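Local coordinates for protein multicopper oxidase (Arthrobacter sp. FB24, PDB 3GDC) that probably oxidises phenol-type substrates as a laccase, using bound copper ions to pass the electrons on to dioxygen, which is reduced to water, at residues I90-V95 and Y119-T124; G127-H132 and F150-K155; R35-V40 and L68-G73; G102-G107 and C133-L138. All blocks are in the same frame, centred on the assembly; numbering follows the deposited sequence.

Interaction 1 (I90-V95 and Y119-T124). With CU (copper (II) ion), chain E.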
# COMPACT_ATOMS: atom_id res chain seq x y z
N ILE A 90 2.22 -27.36 3.06
CA ILE A 90 2.92 -26.17 3.54
C ILE A 90 3.64 -25.54 2.37
O ILE A 90 4.52 -26.16 1.74
CB ILE A 90 3.96 -26.43 4.67
CG1 ILE A 90 3.39 -27.30 5.80
CG2 ILE A 90 4.51 -25.09 5.20
CD1 ILE A 90 4.41 -27.65 6.90
N HIS A 91 3.26 -24.30 2.08
CA HIS A 91 3.94 -23.49 1.11
C HIS A 91 4.80 -22.44 1.82
O HIS A 91 4.28 -21.61 2.58
CB HIS A 91 2.94 -22.81 0.18
CG HIS A 91 3.56 -21.78 -0.69
ND1 HIS A 91 4.47 -22.10 -1.67
CD2 HIS A 91 3.45 -20.43 -0.69
CE1 HIS A 91 4.88 -20.99 -2.26
NE2 HIS A 91 4.27 -19.96 -1.68
N PHE A 92 6.10 -22.49 1.60
CA PHE A 92 7.00 -21.53 2.22
C PHE A 92 7.27 -20.33 1.31
O PHE A 92 7.35 -20.47 0.09
CB PHE A 92 8.35 -22.20 2.55
CG PHE A 92 8.32 -22.99 3.82
CD1 PHE A 92 8.76 -22.43 5.02
CD2 PHE A 92 7.85 -24.30 3.82
CE1 PHE A 92 8.74 -23.16 6.20
CE2 PHE A 92 7.82 -25.04 5.01
CZ PHE A 92 8.26 -24.47 6.19
N HIS A 93 7.40 -19.15 1.92
CA HIS A 93 7.94 -17.99 1.24
C HIS A 93 9.44 -18.07 1.45
O HIS A 93 9.93 -17.95 2.57
CB HIS A 93 7.37 -16.69 1.81
CG HIS A 93 5.99 -16.37 1.32
ND1 HIS A 93 5.68 -15.18 0.69
CD2 HIS A 93 4.83 -17.08 1.37
CE1 HIS A 93 4.40 -15.17 0.38
NE2 HIS A 93 3.86 -16.31 0.77
N GLY A 94 10.17 -18.33 0.37
CA GLY A 94 11.61 -18.53 0.45
C GLY A 94 12.02 -19.21 -0.84
O GLY A 94 11.16 -19.58 -1.63
N VAL A 95 13.32 -19.35 -1.06
CA VAL A 95 13.82 -19.97 -2.29
C VAL A 95 13.91 -21.49 -2.09
O VAL A 95 14.49 -21.96 -1.11
CB VAL A 95 15.16 -19.33 -2.77
CG1 VAL A 95 15.76 -20.12 -3.93
CG2 VAL A 95 14.94 -17.89 -3.18
N TYR A 119 9.48 -31.45 3.66
CA TYR A 119 9.94 -30.31 2.87
C TYR A 119 11.40 -30.07 3.19
O TYR A 119 11.78 -30.04 4.36
CB TYR A 119 9.11 -29.05 3.17
CG TYR A 119 7.66 -29.20 2.81
CD1 TYR A 119 7.22 -28.98 1.50
CD2 TYR A 119 6.72 -29.58 3.77
CE1 TYR A 119 5.88 -29.14 1.15
CE2 TYR A 119 5.38 -29.74 3.44
CZ TYR A 119 4.97 -29.51 2.13
OH TYR A 119 3.65 -29.67 1.80
N GLU A 120 12.21 -29.92 2.15
CA GLU A 120 13.65 -29.69 2.27
C GLU A 120 14.09 -28.54 1.38
O GLU A 120 13.72 -28.48 0.21
CB GLU A 120 14.43 -30.96 1.87
CG GLU A 120 13.93 -32.24 2.55
CD GLU A 120 14.78 -33.46 2.21
OE1 GLU A 120 15.88 -33.29 1.63
OE2 GLU A 120 14.35 -34.59 2.54
N PHE A 121 14.86 -27.62 1.95
CA PHE A 121 15.44 -26.49 1.24
C PHE A 121 16.50 -25.83 2.12
O PHE A 121 16.64 -26.16 3.29
CB PHE A 121 14.37 -25.47 0.80
CG PHE A 121 13.31 -25.21 1.84
CD1 PHE A 121 13.57 -24.40 2.94
CD2 PHE A 121 12.06 -25.78 1.71
CE1 PHE A 121 12.59 -24.16 3.90
CE2 PHE A 121 11.07 -25.56 2.68
CZ PHE A 121 11.35 -24.75 3.77
N ASP A 122 17.24 -24.91 1.54
CA ASP A 122 18.21 -24.13 2.30
C ASP A 122 17.54 -22.86 2.83
O ASP A 122 16.57 -22.39 2.26
CB ASP A 122 19.43 -23.81 1.45
CG ASP A 122 20.26 -25.06 1.15
OD1 ASP A 122 20.25 -26.00 1.97
OD2 ASP A 122 20.93 -25.08 0.10
N ALA A 123 18.06 -22.33 3.93
CA ALA A 123 17.52 -21.09 4.52
C ALA A 123 18.04 -19.91 3.70
O ALA A 123 19.12 -19.37 3.96
CB ALA A 123 17.92 -20.97 5.99
N THR A 124 17.28 -19.54 2.67
CA THR A 124 17.66 -18.46 1.76
C THR A 124 16.42 -17.81 1.15
O THR A 124 15.42 -18.49 0.94
CB THR A 124 18.49 -18.97 0.55
OG1 THR A 124 19.15 -20.20 0.88
CG2 THR A 124 19.51 -17.93 0.15
CU CU E . 1.86 -16.58 0.52
O HOH W 1 16.63 -23.53 -1.15

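Interaction 2 (G127-H132 and F150-K155). With CU (copper (II) ion), chain E.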
# COMPACT_ATOMS: atom_id res chain seq x y z
N GLY A 127 16.11 -12.94 5.75
CA GLY A 127 14.98 -12.03 5.87
C GLY A 127 13.88 -12.58 6.74
O GLY A 127 14.04 -13.58 7.43
N THR A 128 12.75 -11.88 6.71
CA THR A 128 11.59 -12.25 7.49
C THR A 128 10.56 -12.79 6.52
O THR A 128 10.11 -12.07 5.62
CB THR A 128 11.07 -11.01 8.25
OG1 THR A 128 12.08 -10.58 9.17
CG2 THR A 128 9.77 -11.30 8.99
N HIS A 129 10.22 -14.06 6.69
CA HIS A 129 9.35 -14.76 5.76
C HIS A 129 8.18 -15.41 6.50
O HIS A 129 7.93 -15.11 7.68
CB HIS A 129 10.16 -15.79 4.94
CG HIS A 129 11.43 -15.25 4.37
ND1 HIS A 129 11.47 -14.22 3.45
CD2 HIS A 129 12.73 -15.61 4.59
CE1 HIS A 129 12.73 -13.96 3.13
NE2 HIS A 129 13.51 -14.79 3.81
N LEU A 130 7.47 -16.29 5.81
CA LEU A 130 6.28 -16.94 6.34
C LEU A 130 6.02 -18.21 5.57
O LEU A 130 6.66 -18.48 4.54
CB LEU A 130 5.06 -15.99 6.27
CG LEU A 130 4.50 -15.57 4.90
CD1 LEU A 130 2.97 -15.29 5.00
CD2 LEU A 130 5.21 -14.39 4.31
N TYR A 131 5.09 -19.01 6.08
CA TYR A 131 4.63 -20.21 5.41
C TYR A 131 3.12 -20.32 5.64
O TYR A 131 2.59 -19.77 6.62
CB TYR A 131 5.38 -21.47 5.91
CG TYR A 131 5.16 -21.78 7.38
CD1 TYR A 131 4.10 -22.59 7.79
CD2 TYR A 131 5.99 -21.23 8.36
CE1 TYR A 131 3.88 -22.88 9.14
CE2 TYR A 131 5.78 -21.50 9.73
CZ TYR A 131 4.72 -22.33 10.10
OH TYR A 131 4.48 -22.59 11.43
N HIS A 132 2.43 -20.99 4.73
CA HIS A 132 0.99 -21.22 4.90
C HIS A 132 0.52 -22.34 4.00
O HIS A 132 1.25 -22.77 3.09
CB HIS A 132 0.18 -19.93 4.64
CG HIS A 132 0.39 -19.34 3.28
ND1 HIS A 132 -0.24 -19.82 2.15
CD2 HIS A 132 1.16 -18.30 2.87
CE1 HIS A 132 0.14 -19.11 1.10
NE2 HIS A 132 0.98 -18.18 1.52
N PHE A 150 8.56 -17.45 9.42
CA PHE A 150 9.79 -18.19 9.04
C PHE A 150 10.89 -17.14 8.95
O PHE A 150 10.91 -16.34 8.01
CB PHE A 150 9.54 -18.91 7.72
CG PHE A 150 10.78 -19.47 7.06
CD1 PHE A 150 11.80 -20.07 7.81
CD2 PHE A 150 10.91 -19.42 5.67
CE1 PHE A 150 12.94 -20.60 7.19
CE2 PHE A 150 12.03 -19.95 5.03
CZ PHE A 150 13.06 -20.53 5.80
N ILE A 151 11.78 -17.13 9.95
CA ILE A 151 12.79 -16.08 10.11
C ILE A 151 14.16 -16.64 9.78
O ILE A 151 14.56 -17.65 10.34
CB ILE A 151 12.82 -15.58 11.59
CG1 ILE A 151 11.41 -15.21 12.08
CG2 ILE A 151 13.87 -14.48 11.79
CD1 ILE A 151 10.68 -14.17 11.26
N VAL A 152 14.87 -16.00 8.85
CA VAL A 152 16.22 -16.41 8.45
C VAL A 152 17.19 -15.28 8.77
O VAL A 152 17.17 -14.22 8.11
CB VAL A 152 16.30 -16.78 6.96
CG1 VAL A 152 17.73 -17.18 6.56
CG2 VAL A 152 15.33 -17.90 6.61
N GLU A 153 18.00 -15.49 9.80
CA GLU A 153 18.99 -14.51 10.25
C GLU A 153 20.16 -14.42 9.26
O GLU A 153 20.72 -15.44 8.86
CB GLU A 153 19.51 -14.90 11.63
CG GLU A 153 20.32 -13.80 12.33
CD GLU A 153 19.44 -12.84 13.12
OE1 GLU A 153 19.52 -12.84 14.37
OE2 GLU A 153 18.67 -12.08 12.50
N PRO A 154 20.52 -13.19 8.85
CA PRO A 154 21.71 -13.01 8.01
C PRO A 154 22.98 -13.55 8.68
O PRO A 154 23.15 -13.41 9.90
CB PRO A 154 21.81 -11.49 7.83
CG PRO A 154 20.92 -10.90 8.89
CD PRO A 154 19.83 -11.91 9.08
N LYS A 155 23.83 -14.18 7.87
CA LYS A 155 25.13 -14.65 8.33
C LYS A 155 25.95 -13.46 8.85
O LYS A 155 26.61 -13.56 9.89
CB LYS A 155 25.85 -15.38 7.19
CG LYS A 155 27.21 -15.97 7.54
CD LYS A 155 27.10 -17.27 8.32
CE LYS A 155 28.48 -17.85 8.63
NZ LYS A 155 29.23 -17.10 9.68
CU CU E . 1.86 -16.58 0.52
O HOH W 2 15.28 -11.70 9.46

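Interaction 3 (R35-V40 and L68-G73)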
# COMPACT_ATOMS: atom_id res chain seq x y z
N ARG A 35 18.93 -28.30 10.23
CA ARG A 35 17.95 -27.87 11.21
C ARG A 35 16.60 -28.49 10.84
O ARG A 35 16.18 -28.38 9.69
CB ARG A 35 17.88 -26.34 11.21
CG ARG A 35 17.19 -25.73 12.38
CD ARG A 35 17.23 -24.20 12.28
NE ARG A 35 18.58 -23.64 12.34
CZ ARG A 35 19.25 -23.38 13.46
NH1 ARG A 35 18.71 -23.61 14.65
NH2 ARG A 35 20.48 -22.87 13.39
N GLU A 36 15.94 -29.13 11.80
CA GLU A 36 14.72 -29.89 11.52
C GLU A 36 13.57 -29.62 12.47
O GLU A 36 13.76 -29.40 13.66
CB GLU A 36 15.00 -31.40 11.51
CG GLU A 36 16.20 -31.79 10.70
CD GLU A 36 16.48 -33.27 10.78
OE1 GLU A 36 15.64 -34.05 10.30
OE2 GLU A 36 17.54 -33.64 11.33
N TRP A 37 12.35 -29.68 11.94
CA TRP A 37 11.16 -29.49 12.76
C TRP A 37 10.13 -30.53 12.40
O TRP A 37 10.06 -30.97 11.25
CB TRP A 37 10.53 -28.13 12.51
CG TRP A 37 11.36 -26.93 12.84
CD1 TRP A 37 11.35 -26.23 14.00
CD2 TRP A 37 12.26 -26.24 11.96
NE1 TRP A 37 12.21 -25.16 13.91
CE2 TRP A 37 12.78 -25.14 12.67
CE3 TRP A 37 12.69 -26.45 10.64
CZ2 TRP A 37 13.70 -24.25 12.12
CZ3 TRP A 37 13.61 -25.57 10.08
CH2 TRP A 37 14.10 -24.47 10.82
N ASP A 38 9.30 -30.89 13.37
CA ASP A 38 8.09 -31.67 13.10
C ASP A 38 6.89 -30.75 13.19
O ASP A 38 6.68 -30.10 14.22
CB ASP A 38 7.92 -32.80 14.12
CG ASP A 38 9.12 -33.70 14.20
OD1 ASP A 38 9.68 -34.04 13.14
OD2 ASP A 38 9.51 -34.07 15.32
N ILE A 39 6.10 -30.71 12.13
CA ILE A 39 4.91 -29.85 12.07
C ILE A 39 3.73 -30.74 11.71
O ILE A 39 3.79 -31.52 10.75
CB ILE A 39 5.10 -28.70 11.04
CG1 ILE A 39 6.24 -27.76 11.48
CG2 ILE A 39 3.79 -27.93 10.83
CD1 ILE A 39 6.42 -26.48 10.62
N VAL A 40 2.65 -30.63 12.48
CA VAL A 40 1.45 -31.43 12.26
C VAL A 40 0.25 -30.52 12.05
O VAL A 40 0.02 -29.61 12.86
CB VAL A 40 1.17 -32.37 13.47
CG1 VAL A 40 -0.07 -33.23 13.20
CG2 VAL A 40 2.38 -33.27 13.77
N LEU A 68 9.33 -20.45 12.84
CA LEU A 68 10.57 -21.16 12.54
C LEU A 68 11.72 -20.18 12.41
O LEU A 68 11.58 -19.12 11.79
CB LEU A 68 10.42 -22.01 11.26
CG LEU A 68 9.18 -22.91 11.15
CD1 LEU A 68 9.24 -23.66 9.83
CD2 LEU A 68 9.01 -23.90 12.31
N TRP A 69 12.85 -20.51 13.03
CA TRP A 69 14.03 -19.64 13.01
C TRP A 69 15.23 -20.43 12.47
O TRP A 69 15.48 -21.55 12.91
CB TRP A 69 14.33 -19.13 14.42
CG TRP A 69 15.46 -18.14 14.49
CD1 TRP A 69 15.35 -16.77 14.50
CD2 TRP A 69 16.87 -18.42 14.52
NE1 TRP A 69 16.60 -16.19 14.55
CE2 TRP A 69 17.55 -17.18 14.56
CE3 TRP A 69 17.62 -19.61 14.53
CZ2 TRP A 69 18.95 -17.09 14.60
CZ3 TRP A 69 19.01 -19.52 14.57
CH2 TRP A 69 19.66 -18.27 14.61
N ALA A 70 15.94 -19.85 11.51
CA ALA A 70 17.16 -20.47 10.98
C ALA A 70 18.21 -19.42 10.71
O ALA A 70 17.91 -18.22 10.69
CB ALA A 70 16.84 -21.25 9.73
N ARG A 71 19.45 -19.85 10.51
CA ARG A 71 20.49 -18.95 10.05
C ARG A 71 20.72 -19.14 8.55
O ARG A 71 20.67 -20.27 8.04
CB ARG A 71 21.77 -19.21 10.83
CG ARG A 71 22.78 -18.10 10.75
CD ARG A 71 24.14 -18.73 10.66
NE ARG A 71 25.14 -18.02 11.45
CZ ARG A 71 26.36 -18.50 11.68
NH1 ARG A 71 26.72 -19.68 11.18
NH2 ARG A 71 27.22 -17.81 12.42
N GLU A 72 20.98 -18.04 7.86
CA GLU A 72 21.21 -18.02 6.42
C GLU A 72 22.15 -19.16 6.01
O GLU A 72 23.23 -19.31 6.58
CB GLU A 72 21.79 -16.68 5.99
CG GLU A 72 21.96 -16.51 4.50
CD GLU A 72 22.68 -15.22 4.12
OE1 GLU A 72 23.14 -14.46 5.01
OE2 GLU A 72 22.80 -14.98 2.91
N GLY A 73 21.71 -19.96 5.06
CA GLY A 73 22.53 -21.07 4.55
C GLY A 73 22.33 -22.43 5.19
O GLY A 73 22.83 -23.42 4.65

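Interaction 4 (G102-G107 and C133-L138). With CU (copper (II) ion), chain D; CU (copper (II) ion), chain O.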
# COMPACT_ATOMS: atom_id res chain seq x y z
N GLY A 102 4.97 -26.96 -2.07
CA GLY A 102 3.67 -27.19 -1.42
C GLY A 102 2.46 -26.79 -2.25
O GLY A 102 1.43 -26.38 -1.72
N THR A 103 2.57 -26.90 -3.57
CA THR A 103 1.47 -26.56 -4.46
C THR A 103 0.80 -27.83 -5.00
O THR A 103 1.48 -28.67 -5.58
CB THR A 103 1.95 -25.64 -5.61
OG1 THR A 103 2.37 -24.39 -5.06
CG2 THR A 103 0.85 -25.40 -6.63
N PRO A 104 -0.52 -27.98 -4.79
CA PRO A 104 -1.19 -29.14 -5.38
C PRO A 104 -0.95 -29.24 -6.89
O PRO A 104 -0.98 -28.23 -7.60
CB PRO A 104 -2.67 -28.86 -5.09
CG PRO A 104 -2.63 -28.05 -3.83
CD PRO A 104 -1.45 -27.14 -4.02
N GLY A 105 -0.67 -30.46 -7.36
CA GLY A 105 -0.41 -30.70 -8.78
C GLY A 105 1.06 -30.62 -9.16
O GLY A 105 1.44 -31.02 -10.27
N ILE A 106 1.88 -30.11 -8.25
CA ILE A 106 3.32 -30.00 -8.47
C ILE A 106 4.08 -30.88 -7.47
O ILE A 106 3.93 -30.74 -6.25
CB ILE A 106 3.81 -28.53 -8.42
CG1 ILE A 106 2.95 -27.65 -9.34
CG2 ILE A 106 5.32 -28.43 -8.78
CD1 ILE A 106 3.33 -26.18 -9.35
N GLY A 107 4.90 -31.79 -8.00
CA GLY A 107 5.55 -32.80 -7.17
C GLY A 107 4.54 -33.60 -6.37
O GLY A 107 3.50 -34.00 -6.90
N CYS A 133 -0.68 -22.84 4.24
CA CYS A 133 -1.21 -23.91 3.41
C CYS A 133 -1.55 -23.37 2.02
O CYS A 133 -1.95 -22.21 1.86
CB CYS A 133 -2.45 -24.54 4.06
SG CYS A 133 -3.17 -25.85 3.06
N HIS A 134 -1.38 -24.21 1.00
CA HIS A 134 -1.71 -23.78 -0.36
C HIS A 134 -2.75 -24.68 -1.06
O HIS A 134 -2.85 -24.70 -2.29
CB HIS A 134 -0.43 -23.62 -1.20
CG HIS A 134 -0.53 -22.58 -2.26
ND1 HIS A 134 -1.36 -22.72 -3.35
CD2 HIS A 134 0.09 -21.38 -2.41
CE1 HIS A 134 -1.25 -21.65 -4.12
NE2 HIS A 134 -0.38 -20.82 -3.57
N GLN A 135 -3.51 -25.42 -0.27
CA GLN A 135 -4.62 -26.22 -0.77
C GLN A 135 -5.79 -25.32 -1.21
O GLN A 135 -6.08 -24.31 -0.56
CB GLN A 135 -5.07 -27.22 0.30
CG GLN A 135 -6.20 -28.19 -0.11
CD GLN A 135 -5.73 -29.28 -1.07
OE1 GLN A 135 -6.54 -29.86 -1.81
NE2 GLN A 135 -4.45 -29.57 -1.05
N SER A 136 -6.44 -25.70 -2.30
CA SER A 136 -7.65 -25.01 -2.75
C SER A 136 -8.89 -25.62 -2.09
O SER A 136 -8.93 -26.84 -1.87
CB SER A 136 -7.79 -25.07 -4.28
OG SER A 136 -6.65 -24.51 -4.91
N PRO A 137 -9.90 -24.80 -1.76
CA PRO A 137 -10.02 -23.34 -1.94
C PRO A 137 -9.07 -22.57 -1.03
O PRO A 137 -9.05 -22.81 0.19
CB PRO A 137 -11.47 -23.05 -1.54
CG PRO A 137 -11.84 -24.15 -0.64
CD PRO A 137 -11.11 -25.36 -1.13
N LEU A 138 -8.30 -21.67 -1.63
CA LEU A 138 -7.24 -20.94 -0.95
C LEU A 138 -7.67 -20.16 0.30
O LEU A 138 -6.97 -20.20 1.31
CB LEU A 138 -6.54 -19.97 -1.92
CG LEU A 138 -5.21 -20.32 -2.61
CD1 LEU A 138 -4.00 -20.06 -1.69
CD2 LEU A 138 -5.20 -21.75 -3.15
CU CU D . -4.98 -26.63 4.00
CU CU O . 0.43 -19.24 -4.30

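Interaction 1 (I90-V95 and Y119-T124)
Phe92 and Phe121 make the aromatic part of this contact. The edge of Phe121 turns to the face of Phe92, a T-shaped pair with centroids 4.8 Å apart and planes at 62°. Phe121 CZ stands over the centre of the Phe92 ring, 3.4 Å above its plane. With Phe121 CG between backbone N and carbonyl carbon (chi1 41°), the ring reaches Phe92. Strand 75-82 packs against both rings, through Ile78 and Leu76.

The other apolar touch is Ile90 against Tyr119. Ile90 CB meets Tyr119 CE2 at 3.8 Å. The carbonyl of Ile90 lies over one face of the same ring, with Ile90 O 3.3 Å from Tyr119 CE1.

Two direct hydrogen bonds close the ends. Ile90 N gives a nearly straight bond to Tyr119 OH (3.0 Å, 172°). Val95 N gives one to Thr124 O (3.0 Å). A water adds a bridge: it donates to Val95 O at 2.7 Å and accepts from Asp122 N. The carboxylate of Asp122 is engaged elsewhere, in a salt bridge with Arg32.

Phe92 points toward 119-124, whereas His91 points away and is a ligand of a different copper. His93 NE2 binds a copper at 2.0 Å, together with His132 and His271 of a second subunit. His91-Phe92-His93 is a His-X-His motif of the multicopper oxidases, here backed by the core of a cupredoxin domain.

Interaction 2 (G127-H132 and F150-K155)
Gly127 to His129 and Phe150 to Val152 pair as antiparallel strands in the sheet of a cupredoxin domain. Gly127 with Val152 is a hydrogen-bonded pair: Gly127 N reaches Val152 O at 2.9 Å, and Val152 N reaches Gly127 O at 2.9 Å. His129 with Phe150 is the next such pair. There His129 N to Phe150 O is short but bent (2.7 Å, 138°), and Phe150 N to His129 O is 3.0 Å.

Thr128 and Ile151 form the non-hydrogen-bonded pair between them. Their side chains lie side by side and point the same way, with Thr128 CG2 3.8 Å from Ile151 CD1. Thr128 OG1 is hydrogen-bonded to His208, on strand 205-211 of the six-stranded sheet.

The strand 127-132 runs on into the copper centre, as in other multicopper oxidases. His132 NE2 binds its copper at 2.1 Å.

On the sheet face of His129, the rings of His129 and Phe150 meet obliquely, planes at 48°. Phe150 CG is anti to the backbone N (chi1 168°), which sets the ring beside His129 CB, and His129 CB touches Phe150 CD2 at 3.8 Å. Val152 CG2 comes to the edge of the imidazole, 4.0 Å from His129 CD2. Both imidazole nitrogens are bonded: NE2 to Pro125 O, ND1 to Arg253. Phe150 CB lies at the edge of the Tyr131 ring, whose OH bonds to Pro66 O.

Interaction 3 (R35-V40 and L68-G73)
Trp37 takes Leu68 on one face and the Trp69 carbonyl at its edge. Leu68 CD2 sits over the five-membered ring of Trp37, 3.7 Å from its centroid and 8° off the normal, a CH-pi contact. Trp69 O lies in the plane of the indole, 3.3 Å from Trp37 CZ2, and Ala70 CB is also near that edge. The guanidinium of Arg35 has Trp69 CZ3 over one face, offset toward the rim. The planes stand 90° apart: the guanidinium offers its face and the indole its edge, with Arg35 NH2 3.8 Å from Trp69 CZ3. The cation-pi partner of Trp69 is Arg22 instead.

The Arg35 chain bends at chi3 (-64°), and NE comes to 3.7 Å from Ala70 CA. Ile39 and Leu68 meet tip to tip, with Ile39 CD1 4.0 Å from Leu68 CD2.

Strands 35-40 and 68-71 run nearly antiparallel, but their axes are 8.9 Å apart and no hydrogen bond joins them. Their side chains fill part of the core of the beta-sandwich, where Trp37 and Leu68 both rest on Ile78.

Polar ends are held outside the pair: Trp37 NE1 by Asp21 O, Arg35 NE by Asp74, Arg35 NH1 by Arg22 O. Trp69 O is buried without a hydrogen-bond partner in the model. Arg35 CD lies 3.2 Å from Trp69 O, and its C-H groups, probably polarised by the adjacent guanidinium, may ease that cost.

Interaction 4 (G102-G107 and C133-L138)
Pro104 and His134 meet without any hydrogen bond across the contact, carbonyl oxygens resting against carbons. His134 O is 3.3 Å from Pro104 CD, and Gly102 O is 3.4 Å from His134 CB. This is the His-Cys-His motif of the multicopper oxidases, residues 132-134, with the loop 102-107 laid against it.

The motif serves more than one copper. Cys133 SG, anti to its backbone N (chi1 179°), binds one at 2.2 Å, with His88 and His141 as the other ligands. This is the ligand set of a type 1 site. His134 NE2 binds another at 1.9 Å, shared with His224 and His269 of a second subunit. The pairing of neighbouring ligands is consistent with the family's electron path from the type 1 copper to the cluster.

The His134 ring is flanked on opposite faces. Leu138 CD1 stands 4.0 Å above its centre. Thr103 OG1 lies over the other face, 4.4 Å from His134 CG, and is hydrogen-bonded to Asp101. Thr89 OG1 ties the two loops indirectly, since it bonds to both Gly102 O and His134 N.

Thr103 to Ile106 form a type II turn, with Pro104 toward the copper loop. The chi2 bend (73°) turns Gln135 CD back; NE2 lies 3.7 Å from Pro104 CG and bonds to Ser110 OG. Gln135 N points back at the copper-bound sulfur, a long, straight hydrogen bond to Cys133 SG of 3.4 Å and 168°.

Interactions 1, 2 and 3 cluster in one cupredoxin domain, with centres 9 to 10 Å apart, and all reach the same sheet. Interaction 2 is the strand ladder, held by backbone bonds. Interaction 3 is buried and joins strands without a hydrogen bond: side chains of 35-40 lie on side chains and backbone of 68-71. Interaction 1 is partly buried and mixes rings, hydrogen bonds and a water. Interactions 1 and 2 share a copper and, probably, backbone bonds. Leu68 of interaction 3 packs on Phe92, and its O probably accepts from Ile151 N. Interaction 4, farthest from the chain centre, is still buried; it lays a loop without copper ligands against the copper-binding loop, beside the second subunit.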